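PDB 6RO8: cytochrome P450 RhF from Acinetobacter radioresistens, which probably works as a haem-dependent monooxygenase, being the haem domain of a longer protein that also carries an iron-sulphur domain and a flavin-binding reductase domain. Local coordinates for residues A[61-66]-A[340-345]; A[317-322]-A[417-422]. One frame throughout, in Å; residues are numbered along the deposited sequence.

In the fold
Both contacts reach one mixed five-stranded sheet, ordered 55-58, 63-66, 340-343, 320-324, 82-83. Interaction 1 pairs strands 63-66 and 340-343; interaction 2 joins the residues leading into strand 320-324, and its first residue Trp320, to the 417-422 loop near the C-terminus. Their centres lie about 10 Å apart, and along the chain the segments alternate: 61-66, 317-322, 340-345, 417-422. They touch directly: Leu343 N lies 2.6 Å from Trp320 O, a probable hydrogen bond, and Phe342 packs on Arg321. Interaction 1 thus lies one strand further from the haem in the same sheet as segment 317-322 of interaction 2, which faces the haem and the bound histidine and lines the pocket of the P450 domain.

Interaction 1: A[61-66]-A[340-345]; sequences MGYWIV and KLFLVS
Strands 63-66 and 340-343 run parallel, their short axes inclined at 29° and 4.3 Å apart at closest approach, with Trp64, Ile65 and Val66 in register with Leu341, Phe342 and Leu343. Four backbone hydrogen bonds define the pairing: Trp64 N to Lys340 O (2.7 Å), Phe342 N to Trp64 O, Val66 N to Phe342 O and, past the strand end, Val344 N to Val66 O (3.1 Å). The Tyr63 ring is held from both sides. Over one face sits Lys340 CB, a CH-pi contact 3.5 Å from the ring centroid and 17° off the normal; over the opposite face comes Phe342 CE2, displaced toward the rim. The two aromatic planes are turned 35° from each other, with Tyr63 CD2 3.4 Å from Phe342 CD2, while Leu341 C lies at the tyrosine's edge. Lys340 CD passes near Tyr63 OH, then the chain bends at chi4, and NZ makes a hydrogen bond to Gln323 OE1 and a salt bridge to Glu89 OE1. Tyr63 OH is hydrogen-bonded to Arg321 NH1. On the face shared by Trp64 and Leu341, Leu341 CD2 touches Trp64 CB at 3.4 Å and meets the indole obliquely. The indole takes Phe57 and Phe335 as edge-to-face partners. Ile65 lies beside Phe342, pointing the same way, and its CG2 meets Val344 CG2 at 3.9 Å. Gly62 and Tyr63 both face Ser58 in a G1 bulge, with Gly62 at positive phi, where strand 55-58 turns back antiparallel into 63-66. This mix of a hairpin and a parallel neighbour distant in sequence belongs to the main beta sheet of the cytochrome P450 fold.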
# COMPACT_ATOMS: atom_id res chain seq x y z
N MET A 61 -8.43 14.54 -13.26
CA MET A 61 -7.11 14.06 -12.89
C MET A 61 -6.33 13.40 -14.01
O MET A 61 -5.33 12.74 -13.74
CB MET A 61 -7.23 13.12 -11.70
CG MET A 61 -8.06 13.75 -10.64
SD MET A 61 -8.25 12.52 -9.45
CE MET A 61 -8.95 11.33 -10.56
N GLY A 62 -6.75 13.58 -15.26
CA GLY A 62 -5.96 13.14 -16.39
C GLY A 62 -5.77 11.65 -16.50
O GLY A 62 -4.80 11.20 -17.13
N TYR A 63 -6.67 10.85 -15.92
CA TYR A 63 -6.48 9.41 -15.83
C TYR A 63 -7.74 8.70 -16.28
O TYR A 63 -8.85 9.17 -16.03
CB TYR A 63 -6.13 8.98 -14.38
CG TYR A 63 -4.65 8.89 -14.05
CD1 TYR A 63 -3.90 10.04 -13.82
CD2 TYR A 63 -4.02 7.66 -13.93
CE1 TYR A 63 -2.56 9.96 -13.51
CE2 TYR A 63 -2.67 7.57 -13.61
CZ TYR A 63 -1.95 8.73 -13.41
OH TYR A 63 -0.60 8.65 -13.10
N TRP A 64 -7.57 7.58 -16.96
CA TRP A 64 -8.70 6.68 -17.09
C TRP A 64 -9.00 6.05 -15.73
O TRP A 64 -8.09 5.78 -14.93
CB TRP A 64 -8.42 5.60 -18.12
CG TRP A 64 -8.42 6.10 -19.53
CD1 TRP A 64 -7.34 6.48 -20.27
CD2 TRP A 64 -9.57 6.26 -20.37
NE1 TRP A 64 -7.74 6.87 -21.52
CE2 TRP A 64 -9.10 6.75 -21.61
CE3 TRP A 64 -10.94 6.03 -20.20
CZ2 TRP A 64 -9.96 7.02 -22.68
CZ3 TRP A 64 -11.79 6.31 -21.25
CH2 TRP A 64 -11.29 6.79 -22.48
N ILE A 65 -10.29 5.86 -15.44
CA ILE A 65 -10.71 5.21 -14.21
C ILE A 65 -11.31 3.85 -14.57
O ILE A 65 -12.19 3.75 -15.43
CB ILE A 65 -11.70 6.07 -13.41
CG1 ILE A 65 -11.19 7.52 -13.28
CG2 ILE A 65 -11.97 5.43 -12.05
CD1 ILE A 65 -10.22 7.78 -12.18
N VAL A 66 -10.82 2.81 -13.90
CA VAL A 66 -11.22 1.43 -14.18
C VAL A 66 -11.81 0.88 -12.88
O VAL A 66 -11.11 0.78 -11.87
CB VAL A 66 -10.03 0.61 -14.66
CG1 VAL A 66 -10.44 -0.77 -15.04
CG2 VAL A 66 -9.38 1.31 -15.85
N LYS A 340 -2.84 7.25 -19.17
CA LYS A 340 -2.62 6.80 -17.80
C LYS A 340 -3.92 6.25 -17.23
O LYS A 340 -4.99 6.83 -17.42
CB LYS A 340 -2.09 7.95 -16.94
CG LYS A 340 -0.74 8.45 -17.44
CD LYS A 340 -0.25 9.65 -16.67
CE LYS A 340 0.82 10.41 -17.46
NZ LYS A 340 2.16 9.79 -17.33
N LEU A 341 -3.81 5.12 -16.52
CA LEU A 341 -4.96 4.40 -15.98
C LEU A 341 -4.86 4.31 -14.47
O LEU A 341 -3.79 3.97 -13.92
CB LEU A 341 -5.04 2.99 -16.58
CG LEU A 341 -4.75 2.83 -18.07
CD1 LEU A 341 -5.00 1.38 -18.49
CD2 LEU A 341 -5.62 3.75 -18.88
N PHE A 342 -5.97 4.59 -13.79
CA PHE A 342 -6.15 4.23 -12.38
C PHE A 342 -6.90 2.91 -12.32
O PHE A 342 -8.04 2.81 -12.79
CB PHE A 342 -6.92 5.31 -11.62
CG PHE A 342 -6.03 6.23 -10.85
CD1 PHE A 342 -5.20 5.73 -9.85
CD2 PHE A 342 -5.98 7.57 -11.14
CE1 PHE A 342 -4.36 6.57 -9.15
CE2 PHE A 342 -5.14 8.42 -10.46
CZ PHE A 342 -4.33 7.92 -9.46
N LEU A 343 -6.25 1.89 -11.77
CA LEU A 343 -6.90 0.61 -11.50
C LEU A 343 -7.45 0.68 -10.08
O LEU A 343 -6.69 0.50 -9.12
CB LEU A 343 -5.90 -0.53 -11.63
CG LEU A 343 -5.49 -1.03 -13.03
CD1 LEU A 343 -4.97 0.08 -13.91
CD2 LEU A 343 -4.48 -2.18 -12.91
N VAL A 344 -8.75 0.95 -9.92
CA VAL A 344 -9.29 1.21 -8.57
C VAL A 344 -9.63 -0.14 -7.93
O VAL A 344 -10.77 -0.60 -7.98
CB VAL A 344 -10.47 2.17 -8.59
CG1 VAL A 344 -10.89 2.48 -7.16
CG2 VAL A 344 -10.08 3.42 -9.28
N SER A 345 -8.63 -0.74 -7.28
CA SER A 345 -8.79 -2.09 -6.74
C SER A 345 -9.82 -2.15 -5.61
O SER A 345 -10.49 -3.18 -5.45
CB SER A 345 -7.45 -2.62 -6.26
OG SER A 345 -6.70 -1.60 -5.64

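Interaction 2: A[317-322]-A[417-422]; sequences VVAWRR and NTSFRG. With HEM (protoporphyrin IX containing Fe), chain B; HIS (histidine), chain C.
The Trp320 indole has the haem methyl CMA over one face and Phe420 CZ at its edge, 3.6 Å from Trp320 CZ3; the Phe420 and six-membered tryptophan rings meet obliquely, planes at 81°. The bound histidine adjoins both: its CA lies in plane at the Phe420 edge, 3.4 Å from Phe420 CE1, and its CB approaches Trp320 CH2 obliquely. At the edge of the Arg322 guanidinium, in its plane, NH2 donates to haem O1A (2.9 Å, 165° at the hydrogen), while NH1 holds Arg321 O. Val317 CG2 touches the haem at CHB.

The backbones are joined by Val318 N to Ser419 O (2.7 Å). Ser419 OG, beside its own backbone N, donates to Ala319 O (2.6 Å) from 36° above the carbonyl plane. Val318 CG1 packs on Arg421 CB. Asn417 OD1 accepts from Ser419 N, an Asx turn, and from Phe420 N (2.7 Å), which makes the pair an Asx motif; the bend held by these bonds precedes the Phe420 ring. Phe420 also packs on Thr274 and Leu277 of helix 273-288, and Trp202 of helix 187-202 covers Thr418 and Ser419, while strand 340-343 flanks Trp320 through its backbone.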
# COMPACT_ATOMS: atom_id res chain seq x y z
N VAL A 317 -4.21 -0.54 -0.04
CA VAL A 317 -4.09 -0.00 -1.39
C VAL A 317 -5.48 -0.03 -2.03
O VAL A 317 -6.08 -1.10 -2.20
CB VAL A 317 -3.09 -0.80 -2.23
CG1 VAL A 317 -3.06 -0.26 -3.67
CG2 VAL A 317 -1.70 -0.74 -1.60
N VAL A 318 -5.99 1.15 -2.39
CA VAL A 318 -7.32 1.27 -2.97
C VAL A 318 -7.29 1.59 -4.46
O VAL A 318 -8.33 1.46 -5.12
CB VAL A 318 -8.16 2.34 -2.24
CG1 VAL A 318 -8.47 1.88 -0.79
CG2 VAL A 318 -7.42 3.68 -2.24
N ALA A 319 -6.14 2.01 -5.00
CA ALA A 319 -6.00 2.34 -6.42
C ALA A 319 -4.53 2.29 -6.80
O ALA A 319 -3.69 2.88 -6.12
CB ALA A 319 -6.56 3.73 -6.72
N TRP A 320 -4.22 1.58 -7.88
CA TRP A 320 -2.87 1.52 -8.43
C TRP A 320 -2.92 1.98 -9.89
O TRP A 320 -3.99 2.22 -10.46
CB TRP A 320 -2.29 0.11 -8.27
CG TRP A 320 -0.81 0.07 -8.03
CD1 TRP A 320 0.12 -0.59 -8.78
CD2 TRP A 320 -0.09 0.72 -6.97
NE1 TRP A 320 1.39 -0.39 -8.26
CE2 TRP A 320 1.29 0.41 -7.15
CE3 TRP A 320 -0.45 1.54 -5.89
CZ2 TRP A 320 2.29 0.87 -6.29
CZ3 TRP A 320 0.55 2.02 -5.05
CH2 TRP A 320 1.90 1.68 -5.25
N ARG A 321 -1.75 2.13 -10.52
CA ARG A 321 -1.69 2.85 -11.78
C ARG A 321 -0.95 2.07 -12.87
O ARG A 321 -0.04 1.27 -12.59
CB ARG A 321 -1.02 4.21 -11.60
CG ARG A 321 -1.80 5.16 -10.70
CD ARG A 321 -1.05 6.48 -10.60
NE ARG A 321 0.09 6.38 -9.70
CZ ARG A 321 1.04 7.31 -9.57
NH1 ARG A 321 1.01 8.44 -10.31
NH2 ARG A 321 2.02 7.08 -8.70
N ARG A 322 -1.36 2.31 -14.11
CA ARG A 322 -0.72 1.73 -15.27
C ARG A 322 -0.60 2.81 -16.33
O ARG A 322 -1.35 3.80 -16.33
CB ARG A 322 -1.49 0.52 -15.83
CG ARG A 322 -1.35 -0.74 -15.01
CD ARG A 322 0.11 -1.09 -14.85
NE ARG A 322 0.31 -2.40 -14.23
CZ ARG A 322 0.73 -2.58 -12.98
NH1 ARG A 322 0.97 -1.54 -12.20
NH2 ARG A 322 0.90 -3.81 -12.51
N ASN A 417 -5.07 11.15 -0.33
CA ASN A 417 -4.23 10.70 -1.42
C ASN A 417 -5.10 9.76 -2.26
O ASN A 417 -6.25 9.51 -1.93
CB ASN A 417 -2.94 10.06 -0.90
CG ASN A 417 -3.16 8.65 -0.35
OD1 ASN A 417 -2.87 7.65 -1.03
ND2 ASN A 417 -3.69 8.57 0.86
N THR A 418 -4.55 9.27 -3.36
CA THR A 418 -5.35 8.49 -4.29
C THR A 418 -5.30 6.99 -4.06
O THR A 418 -6.24 6.30 -4.45
CB THR A 418 -4.91 8.75 -5.74
OG1 THR A 418 -3.59 8.22 -5.94
CG2 THR A 418 -4.96 10.23 -6.05
N SER A 419 -4.23 6.49 -3.44
CA SER A 419 -3.88 5.08 -3.54
C SER A 419 -3.82 4.35 -2.20
O SER A 419 -4.13 3.15 -2.15
CB SER A 419 -2.52 4.95 -4.23
OG SER A 419 -2.69 5.25 -5.61
N PHE A 420 -3.46 5.03 -1.12
CA PHE A 420 -3.33 4.40 0.17
C PHE A 420 -4.44 4.89 1.10
O PHE A 420 -4.93 6.01 0.97
CB PHE A 420 -1.94 4.65 0.76
CG PHE A 420 -0.83 4.21 -0.13
CD1 PHE A 420 -0.39 2.90 -0.12
CD2 PHE A 420 -0.22 5.09 -1.00
CE1 PHE A 420 0.64 2.49 -0.94
CE2 PHE A 420 0.81 4.68 -1.82
CZ PHE A 420 1.24 3.37 -1.79
N ARG A 421 -4.85 4.02 2.03
CA ARG A 421 -6.02 4.28 2.85
C ARG A 421 -5.92 3.57 4.20
O ARG A 421 -5.81 2.34 4.26
CB ARG A 421 -7.31 3.86 2.14
CG ARG A 421 -8.53 4.33 2.88
CD ARG A 421 -9.82 4.16 2.09
NE ARG A 421 -10.97 4.58 2.91
CZ ARG A 421 -11.33 5.84 3.10
NH1 ARG A 421 -10.67 6.83 2.52
NH2 ARG A 421 -12.38 6.12 3.87
N GLY A 422 -5.96 4.36 5.26
CA GLY A 422 -6.09 3.86 6.60
C GLY A 422 -6.34 5.03 7.53
O GLY A 422 -5.97 6.17 7.24
CHA HEM B . 3.99 -4.80 -5.10
CHB HEM B . 0.30 -3.85 -2.07
CHC HEM B . 3.07 -4.92 1.80
CHD HEM B . 6.84 -5.40 -1.24
C1A HEM B . 2.75 -4.43 -4.63
C2A HEM B . 1.61 -3.99 -5.42
C3A HEM B . 0.61 -3.73 -4.59
C4A HEM B . 1.05 -3.99 -3.23
CMA HEM B . -0.79 -3.23 -5.02
CAA HEM B . 1.56 -3.85 -6.96
CBA HEM B . 0.89 -5.10 -7.49
CGA HEM B . 0.86 -5.12 -8.99
O1A HEM B . 1.33 -4.14 -9.62
O2A HEM B . 0.37 -6.12 -9.56
C1B HEM B . 0.70 -4.15 -0.79
C2B HEM B . -0.17 -4.21 0.37
C3B HEM B . 0.60 -4.49 1.45
C4B HEM B . 1.98 -4.62 1.00
CMB HEM B . -1.71 -3.97 0.30
CAB HEM B . 0.19 -4.69 2.93
CBB HEM B . -1.05 -4.82 3.38
C1C HEM B . 4.35 -5.15 1.32
C2C HEM B . 5.54 -5.46 2.09
C3C HEM B . 6.57 -5.59 1.21
C4C HEM B . 6.06 -5.36 -0.11
CMC HEM B . 5.56 -5.61 3.62
CAC HEM B . 8.07 -5.92 1.43
CBC HEM B . 8.61 -6.10 2.64
C1D HEM B . 6.42 -5.25 -2.54
C2D HEM B . 7.26 -5.32 -3.71
C3D HEM B . 6.49 -5.17 -4.77
C4D HEM B . 5.11 -5.00 -4.32
CMD HEM B . 8.79 -5.53 -3.74
CAD HEM B . 7.00 -5.15 -6.23
CBD HEM B . 7.07 -6.55 -6.84
CGD HEM B . 7.12 -6.43 -8.34
O1D HEM B . 7.12 -5.29 -8.85
O2D HEM B . 7.14 -7.47 -9.05
NA HEM B . 2.37 -4.40 -3.31
NB HEM B . 1.99 -4.40 -0.36
NC HEM B . 4.71 -5.10 -0.01
ND HEM B . 5.11 -5.06 -2.95
FE HEM B . 3.56 -4.75 -1.63
N HIS C . 4.24 1.62 -1.89
CA HIS C . 3.25 0.56 -2.06
C HIS C . 3.17 -0.32 -0.82
O HIS C . 2.46 -1.34 -0.83
CB HIS C . 3.56 -0.28 -3.29
CG HIS C . 5.02 -0.57 -3.47
ND1 HIS C . 5.50 -1.85 -3.65
CD2 HIS C . 6.09 0.25 -3.49
CE1 HIS C . 6.82 -1.80 -3.78
NE2 HIS C . 7.20 -0.54 -3.69
OXT HIS C . 3.81 -0.04 0.20
O HOH W 1 4.16 -2.53 -1.69